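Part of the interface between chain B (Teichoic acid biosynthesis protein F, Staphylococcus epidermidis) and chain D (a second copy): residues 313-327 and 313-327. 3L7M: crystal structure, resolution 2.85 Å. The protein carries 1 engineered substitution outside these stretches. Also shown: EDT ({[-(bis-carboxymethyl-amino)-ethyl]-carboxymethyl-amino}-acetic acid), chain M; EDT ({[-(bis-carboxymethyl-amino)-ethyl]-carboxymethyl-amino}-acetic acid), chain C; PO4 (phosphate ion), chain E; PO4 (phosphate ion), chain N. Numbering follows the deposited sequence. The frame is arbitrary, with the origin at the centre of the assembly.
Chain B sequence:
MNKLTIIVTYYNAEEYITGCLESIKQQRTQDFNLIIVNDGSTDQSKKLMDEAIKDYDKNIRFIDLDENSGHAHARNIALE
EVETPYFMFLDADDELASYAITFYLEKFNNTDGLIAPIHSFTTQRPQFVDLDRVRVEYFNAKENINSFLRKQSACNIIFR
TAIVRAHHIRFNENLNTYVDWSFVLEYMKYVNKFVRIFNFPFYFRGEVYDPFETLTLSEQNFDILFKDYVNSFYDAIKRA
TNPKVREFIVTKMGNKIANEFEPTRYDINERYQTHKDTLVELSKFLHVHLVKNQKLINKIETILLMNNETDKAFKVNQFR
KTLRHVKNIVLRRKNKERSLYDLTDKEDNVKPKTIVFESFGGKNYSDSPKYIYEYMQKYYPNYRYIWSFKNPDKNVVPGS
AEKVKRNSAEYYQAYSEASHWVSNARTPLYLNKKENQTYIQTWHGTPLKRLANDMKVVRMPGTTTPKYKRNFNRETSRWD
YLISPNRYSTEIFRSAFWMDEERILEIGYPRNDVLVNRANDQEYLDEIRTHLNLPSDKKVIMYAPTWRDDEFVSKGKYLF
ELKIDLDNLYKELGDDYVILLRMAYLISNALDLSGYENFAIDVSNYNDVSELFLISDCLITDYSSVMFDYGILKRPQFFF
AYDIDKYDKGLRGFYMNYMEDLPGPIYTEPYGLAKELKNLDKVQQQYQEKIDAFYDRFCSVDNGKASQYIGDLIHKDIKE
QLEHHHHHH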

# COMPACT_ATOMS: atom_id res chain seq x y z
N ALA B 313 -5.03 -16.56 7.81
CA ALA B 313 -4.57 -15.50 8.70
C ALA B 313 -3.70 -14.54 7.92
O ALA B 313 -3.57 -14.66 6.71
N PHE B 314 -3.09 -13.60 8.62
CA PHE B 314 -2.36 -12.54 7.95
C PHE B 314 -1.15 -13.08 7.19
O PHE B 314 -0.25 -13.67 7.79
N LYS B 315 -1.12 -12.87 5.88
CA LYS B 315 0.01 -13.28 5.04
C LYS B 315 1.04 -12.16 5.02
O LYS B 315 0.91 -11.20 4.25
N VAL B 316 2.05 -12.29 5.87
CA VAL B 316 3.00 -11.20 6.12
C VAL B 316 3.99 -10.99 4.97
O VAL B 316 4.30 -9.85 4.64
N ASN B 317 4.47 -12.07 4.36
CA ASN B 317 5.35 -11.90 3.21
C ASN B 317 4.70 -11.05 2.11
O ASN B 317 5.29 -10.10 1.62
N GLN B 318 3.47 -11.37 1.75
CA GLN B 318 2.71 -10.53 0.83
C GLN B 318 2.62 -9.06 1.26
O GLN B 318 2.83 -8.15 0.46
N PHE B 319 2.26 -8.83 2.52
CA PHE B 319 2.17 -7.47 3.01
C PHE B 319 3.47 -6.74 2.73
O PHE B 319 3.44 -5.61 2.24
N ARG B 320 4.60 -7.39 3.02
CA ARG B 320 5.89 -6.73 2.83
C ARG B 320 6.09 -6.27 1.40
O ARG B 320 6.59 -5.18 1.18
N LYS B 321 5.71 -7.11 0.44
CA LYS B 321 5.81 -6.77 -0.97
C LYS B 321 4.84 -5.66 -1.39
O LYS B 321 5.21 -4.75 -2.13
N THR B 322 3.59 -5.73 -0.94
CA THR B 322 2.65 -4.67 -1.28
C THR B 322 3.15 -3.29 -0.85
O THR B 322 2.98 -2.30 -1.57
N LEU B 323 3.75 -3.22 0.34
CA LEU B 323 4.32 -1.97 0.82
C LEU B 323 5.50 -1.55 -0.05
O LEU B 323 5.65 -0.39 -0.40
N ARG B 324 6.35 -2.51 -0.39
CA ARG B 324 7.54 -2.21 -1.17
C ARG B 324 7.10 -1.64 -2.50
O ARG B 324 7.60 -0.60 -2.93
N HIS B 325 6.13 -2.30 -3.12
CA HIS B 325 5.66 -1.90 -4.44
C HIS B 325 4.97 -0.54 -4.40
O HIS B 325 5.24 0.35 -5.21
N VAL B 326 4.06 -0.37 -3.44
CA VAL B 326 3.49 0.95 -3.22
C VAL B 326 4.60 2.00 -3.13
O VAL B 326 4.45 3.10 -3.65
N LYS B 327 5.71 1.64 -2.50
CA LYS B 327 6.80 2.59 -2.33
C LYS B 327 7.41 2.95 -3.67
O LYS B 327 7.59 4.13 -3.97
N ALA D 313 -1.11 -18.86 -1.69
CA ALA D 313 -2.22 -18.30 -2.45
C ALA D 313 -2.33 -16.81 -2.18
O ALA D 313 -2.33 -16.39 -1.02
N PHE D 314 -2.41 -16.01 -3.24
CA PHE D 314 -2.53 -14.56 -3.07
C PHE D 314 -3.81 -14.24 -2.30
O PHE D 314 -4.88 -14.72 -2.65
N LYS D 315 -3.71 -13.45 -1.24
CA LYS D 315 -4.89 -13.09 -0.48
C LYS D 315 -5.45 -11.77 -0.99
O LYS D 315 -5.00 -10.71 -0.60
N VAL D 316 -6.45 -11.85 -1.87
CA VAL D 316 -6.95 -10.65 -2.54
C VAL D 316 -7.67 -9.69 -1.60
O VAL D 316 -7.67 -8.49 -1.84
N ASN D 317 -8.26 -10.17 -0.52
CA ASN D 317 -8.85 -9.22 0.43
C ASN D 317 -7.82 -8.42 1.20
O ASN D 317 -7.87 -7.19 1.23
N GLN D 318 -6.87 -9.10 1.82
CA GLN D 318 -5.77 -8.43 2.50
C GLN D 318 -5.08 -7.35 1.64
O GLN D 318 -4.62 -6.33 2.16
N PHE D 319 -4.97 -7.59 0.33
CA PHE D 319 -4.40 -6.60 -0.57
C PHE D 319 -5.29 -5.35 -0.55
O PHE D 319 -4.80 -4.23 -0.32
N ARG D 320 -6.60 -5.52 -0.74
CA ARG D 320 -7.49 -4.37 -0.79
C ARG D 320 -7.43 -3.51 0.48
O ARG D 320 -7.67 -2.30 0.41
N LYS D 321 -7.12 -4.10 1.63
CA LYS D 321 -7.05 -3.32 2.86
C LYS D 321 -5.71 -2.61 3.05
O LYS D 321 -5.66 -1.50 3.57
N THR D 322 -4.61 -3.25 2.63
CA THR D 322 -3.29 -2.63 2.73
C THR D 322 -3.24 -1.36 1.89
O THR D 322 -2.70 -0.35 2.32
N LEU D 323 -3.79 -1.44 0.68
CA LEU D 323 -3.93 -0.27 -0.19
C LEU D 323 -4.81 0.80 0.44
O LEU D 323 -4.41 1.97 0.52
N ARG D 324 -6.00 0.41 0.90
CA ARG D 324 -6.95 1.37 1.43
C ARG D 324 -6.32 2.14 2.58
O ARG D 324 -6.48 3.35 2.72
N HIS D 325 -5.55 1.41 3.38
CA HIS D 325 -4.96 1.98 4.58
C HIS D 325 -3.74 2.83 4.25
O HIS D 325 -3.50 3.84 4.90
N VAL D 326 -2.97 2.42 3.24
CA VAL D 326 -1.86 3.25 2.76
C VAL D 326 -2.47 4.56 2.28
O VAL D 326 -1.91 5.63 2.49
N LYS D 327 -3.65 4.48 1.67
CA LYS D 327 -4.30 5.67 1.16
C LYS D 327 -4.69 6.60 2.29
O LYS D 327 -4.48 7.81 2.20

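The two helices (316-327 in each chain) cross at -41° with axes 10.4 Å apart at closest approach, and near-twofold pairing places equivalent side chains in matching contacts. Q318 points toward the partner in both copies and, with chi1 and chi2 both t, extends far enough to reach the backbone just before the other helix. K315(B) N donates to Q318(D) OE1 at 2.8 Å, and Q318(D) NE2 returns a weak bond to K315(B) O at 3.3 Å; reciprocally, K315(D) N donates to Q318(B) OE1 at 3.2 Å and Q318(B) NE2 to K315(D) O at 3.3 Å. Each amide thus uses both ends on one residue. The two NE2 atoms of Q318(B) and Q318(D), 3.2 Å apart, are both donors and do not bond. Each OE1 also lies over one face of the opposing F314 ring, whose t rotamer brings its end nearer although CA-to-CB points away.

T322 adopts m, directing OG1 back to Q318 O of its own chain (3.1 Å in D; weak, 3.3 Å in B) and to the edge of the partner's F319 ring. This leaves T322(B) CG2 facing T322(D) CG2 at 3.7 Å. Further along, the t rotamers of V326(B) and V326(D) meet CG1 to CG1 at 3.7 Å. R324(B) instead reaches EDT, its NH1 weakly bonded to O18 at 3.3 Å.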

# COMPACT_ATOMS: atom_id res chain seq x y z
CB ALA B 313 -3.79 -16.08 9.89
CB PHE B 314 -1.93 -11.48 8.96
CG PHE B 314 -1.58 -10.17 8.34
CD1 PHE B 314 -2.53 -9.19 8.23
CD2 PHE B 314 -0.32 -9.94 7.86
CE1 PHE B 314 -2.21 -7.98 7.65
CE2 PHE B 314 -0.00 -8.73 7.29
CZ PHE B 314 -0.94 -7.75 7.18
CB LYS B 315 -0.45 -13.62 3.62
CG LYS B 315 0.42 -14.63 2.89
CD LYS B 315 -0.08 -14.87 1.47
CE LYS B 315 0.87 -15.78 0.66
NZ LYS B 315 0.73 -17.25 1.03
CB VAL B 316 3.70 -11.32 7.53
CG1 VAL B 316 3.81 -12.77 7.97
CG2 VAL B 316 5.05 -10.63 7.53
CB ASN B 317 5.84 -13.25 2.68
CG ASN B 317 7.12 -13.75 3.40
OD1 ASN B 317 7.36 -13.42 4.56
ND2 ASN B 317 7.94 -14.54 2.70
CB GLN B 318 1.31 -11.06 0.62
CG GLN B 318 0.48 -10.12 -0.19
CD GLN B 318 -0.89 -10.66 -0.45
OE1 GLN B 318 -1.06 -11.73 -1.03
NE2 GLN B 318 -1.90 -9.91 -0.03
CB PHE B 319 1.88 -7.44 4.50
CG PHE B 319 1.77 -6.06 5.07
CD1 PHE B 319 0.69 -5.27 4.77
CD2 PHE B 319 2.73 -5.58 5.93
CE1 PHE B 319 0.57 -4.00 5.31
CE2 PHE B 319 2.62 -4.31 6.47
CZ PHE B 319 1.55 -3.52 6.16
CB ARG B 320 7.04 -7.64 3.28
CG ARG B 320 7.26 -7.67 4.78
CD ARG B 320 8.67 -8.10 5.11
NE ARG B 320 8.81 -9.56 5.09
CZ ARG B 320 9.97 -10.20 4.93
NH1 ARG B 320 11.10 -9.52 4.76
NH2 ARG B 320 10.01 -11.53 4.93
CB LYS B 321 5.57 -7.99 -1.84
CG LYS B 321 6.25 -9.23 -1.34
CD LYS B 321 6.30 -10.30 -2.42
CE LYS B 321 6.94 -11.59 -1.91
NZ LYS B 321 7.07 -12.62 -2.99
CB THR B 322 1.26 -4.91 -0.67
OG1 THR B 322 0.75 -6.15 -1.15
CG2 THR B 322 0.32 -3.80 -1.07
CB LEU B 323 4.76 -2.10 2.27
CG LEU B 323 3.93 -1.32 3.29
CD1 LEU B 323 2.46 -1.29 2.91
CD2 LEU B 323 4.11 -1.91 4.67
CB ARG B 324 8.34 -3.49 -1.37
CG ARG B 324 9.80 -3.27 -1.64
CD ARG B 324 10.61 -4.27 -0.82
NE ARG B 324 10.27 -5.68 -1.08
CZ ARG B 324 10.36 -6.65 -0.17
NH1 ARG B 324 10.76 -6.38 1.08
NH2 ARG B 324 10.05 -7.91 -0.49
CB HIS B 325 4.73 -2.94 -5.02
CG HIS B 325 4.28 -2.61 -6.40
ND1 HIS B 325 5.14 -2.60 -7.48
CD2 HIS B 325 3.07 -2.23 -6.88
CE1 HIS B 325 4.47 -2.25 -8.56
NE2 HIS B 325 3.21 -2.03 -8.23
CB VAL B 326 2.66 0.99 -1.95
CG1 VAL B 326 2.36 2.43 -1.59
CG2 VAL B 326 1.38 0.21 -2.16
CB LYS B 327 7.88 2.05 -1.39
CG LYS B 327 8.99 3.07 -1.17
CD LYS B 327 10.07 2.54 -0.27
CE LYS B 327 10.74 1.35 -0.91
NZ LYS B 327 11.98 0.99 -0.18
CB ALA D 313 -3.51 -19.00 -2.07
CB PHE D 314 -2.53 -13.86 -4.44
CG PHE D 314 -2.42 -12.35 -4.37
CD1 PHE D 314 -1.19 -11.73 -4.42
CD2 PHE D 314 -3.56 -11.56 -4.28
CE1 PHE D 314 -1.10 -10.34 -4.37
CE2 PHE D 314 -3.47 -10.17 -4.23
CZ PHE D 314 -2.25 -9.56 -4.28
CB LYS D 315 -4.59 -13.02 1.02
CG LYS D 315 -4.71 -14.37 1.72
CD LYS D 315 -4.51 -14.24 3.23
CE LYS D 315 -5.71 -13.58 3.94
NZ LYS D 315 -6.69 -14.55 4.56
CB VAL D 316 -7.78 -10.99 -3.84
CG1 VAL D 316 -8.50 -12.32 -3.69
CG2 VAL D 316 -8.74 -9.86 -4.21
CB ASN D 317 -9.82 -9.91 1.36
CG ASN D 317 -11.13 -10.26 0.67
OD1 ASN D 317 -11.68 -9.44 -0.07
ND2 ASN D 317 -11.63 -11.47 0.90
CB GLN D 318 -4.74 -9.46 2.94
CG GLN D 318 -3.87 -8.98 4.05
CD GLN D 318 -2.59 -9.76 4.13
OE1 GLN D 318 -2.35 -10.48 5.08
NE2 GLN D 318 -1.76 -9.61 3.11
CB PHE D 319 -4.25 -7.17 -1.99
CG PHE D 319 -3.68 -6.20 -3.01
CD1 PHE D 319 -2.34 -5.87 -3.01
CD2 PHE D 319 -4.48 -5.64 -3.98
CE1 PHE D 319 -1.81 -5.00 -3.95
CE2 PHE D 319 -3.95 -4.76 -4.92
CZ PHE D 319 -2.62 -4.45 -4.90
CB ARG D 320 -8.92 -4.79 -1.10
CG ARG D 320 -9.13 -5.17 -2.53
CD ARG D 320 -10.60 -5.16 -2.89
NE ARG D 320 -11.33 -6.21 -2.19
CZ ARG D 320 -12.62 -6.48 -2.38
NH1 ARG D 320 -13.33 -5.79 -3.27
NH2 ARG D 320 -13.21 -7.46 -1.70
CB LYS D 321 -7.36 -4.18 4.08
CG LYS D 321 -8.46 -5.18 3.86
CD LYS D 321 -8.98 -5.65 5.21
CE LYS D 321 -9.86 -6.89 5.09
NZ LYS D 321 -9.84 -7.66 6.36
CB THR D 322 -2.19 -3.55 2.23
OG1 THR D 322 -2.15 -4.72 3.04
CG2 THR D 322 -0.85 -2.85 2.32
CB LEU D 323 -4.52 -0.68 -1.54
CG LEU D 323 -3.58 -0.68 -2.75
CD1 LEU D 323 -2.21 -1.30 -2.43
CD2 LEU D 323 -4.26 -1.39 -3.92
CB ARG D 324 -8.25 0.69 1.86
CG ARG D 324 -9.32 1.66 2.34
CD ARG D 324 -10.75 1.13 2.14
NE ARG D 324 -10.92 -0.26 2.57
CZ ARG D 324 -11.30 -1.27 1.78
NH1 ARG D 324 -11.54 -1.06 0.48
NH2 ARG D 324 -11.43 -2.50 2.28
CB HIS D 325 -4.58 0.87 5.55
CG HIS D 325 -3.86 1.36 6.76
ND1 HIS D 325 -4.50 1.99 7.81
CD2 HIS D 325 -2.55 1.32 7.10
CE1 HIS D 325 -3.62 2.31 8.73
NE2 HIS D 325 -2.42 1.91 8.33
CB VAL D 326 -1.08 2.56 1.62
CG1 VAL D 326 -0.08 3.52 1.00
CG2 VAL D 326 -0.37 1.35 2.15
CB LYS D 327 -5.54 5.33 0.36
CG LYS D 327 -6.20 6.55 -0.23
CD LYS D 327 -7.40 6.16 -1.01
CE LYS D 327 -8.44 5.62 -0.07
NZ LYS D 327 -9.82 5.79 -0.61
O20 EDT M . 8.74 1.14 2.39
C5 EDT M . 8.64 -0.04 3.13
O19 EDT M . 8.67 0.02 4.32
C4 EDT M . 8.80 -1.39 2.41
N3 EDT M . 10.22 -1.63 2.12
C2 EDT M . 10.63 -3.01 2.42
C1 EDT M . 12.00 -3.30 1.78
O18 EDT M . 12.74 -4.05 2.32
O17 EDT M . 12.50 -2.45 0.78
C6 EDT M . 11.06 -0.66 2.84
C7 EDT M . 12.05 -1.31 3.82
N8 EDT M . 12.05 -0.62 5.13
C9 EDT M . 12.17 0.84 5.00
C10 EDT M . 12.92 1.29 3.74
O16 EDT M . 12.37 2.33 2.96
O15 EDT M . 13.93 0.76 3.41
C11 EDT M . 13.06 -1.18 6.05
C12 EDT M . 12.97 -0.54 7.46
O13 EDT M . 12.35 -1.07 8.33
O14 EDT M . 13.92 0.43 7.81
O20 EDT C . -7.27 2.31 -1.85
C5 EDT C . -8.19 1.91 -2.82
O19 EDT C . -7.78 1.70 -3.92
C4 EDT C . -9.52 1.27 -2.37
N3 EDT C . -10.42 2.19 -1.64
C2 EDT C . -11.66 1.66 -1.04
C1 EDT C . -12.39 0.66 -1.96
O18 EDT C . -11.79 -0.26 -2.43
O17 EDT C . -13.79 0.59 -1.88
C6 EDT C . -10.57 3.54 -2.19
C7 EDT C . -11.63 3.63 -3.30
N8 EDT C . -11.11 3.02 -4.53
C9 EDT C . -10.29 3.94 -5.35
C10 EDT C . -9.94 5.27 -4.65
O16 EDT C . -8.59 5.63 -4.50
O15 EDT C . -10.79 6.11 -4.57
C11 EDT C . -12.23 2.48 -5.32
C12 EDT C . -12.14 2.92 -6.78
O13 EDT C . -11.57 2.24 -7.58
O14 EDT C . -13.01 3.93 -7.22
P PO4 E . 11.75 -5.92 5.83
O1 PO4 E . 10.60 -5.38 5.01
O2 PO4 E . 11.37 -7.29 6.36
O3 PO4 E . 12.93 -6.06 4.90
O4 PO4 E . 12.08 -5.01 7.00
P PO4 N . 14.37 3.89 0.63
O1 PO4 N . 13.42 4.21 1.76
O2 PO4 N . 15.09 2.59 0.91
O3 PO4 N . 13.61 3.72 -0.67
O4 PO4 N . 15.35 5.02 0.46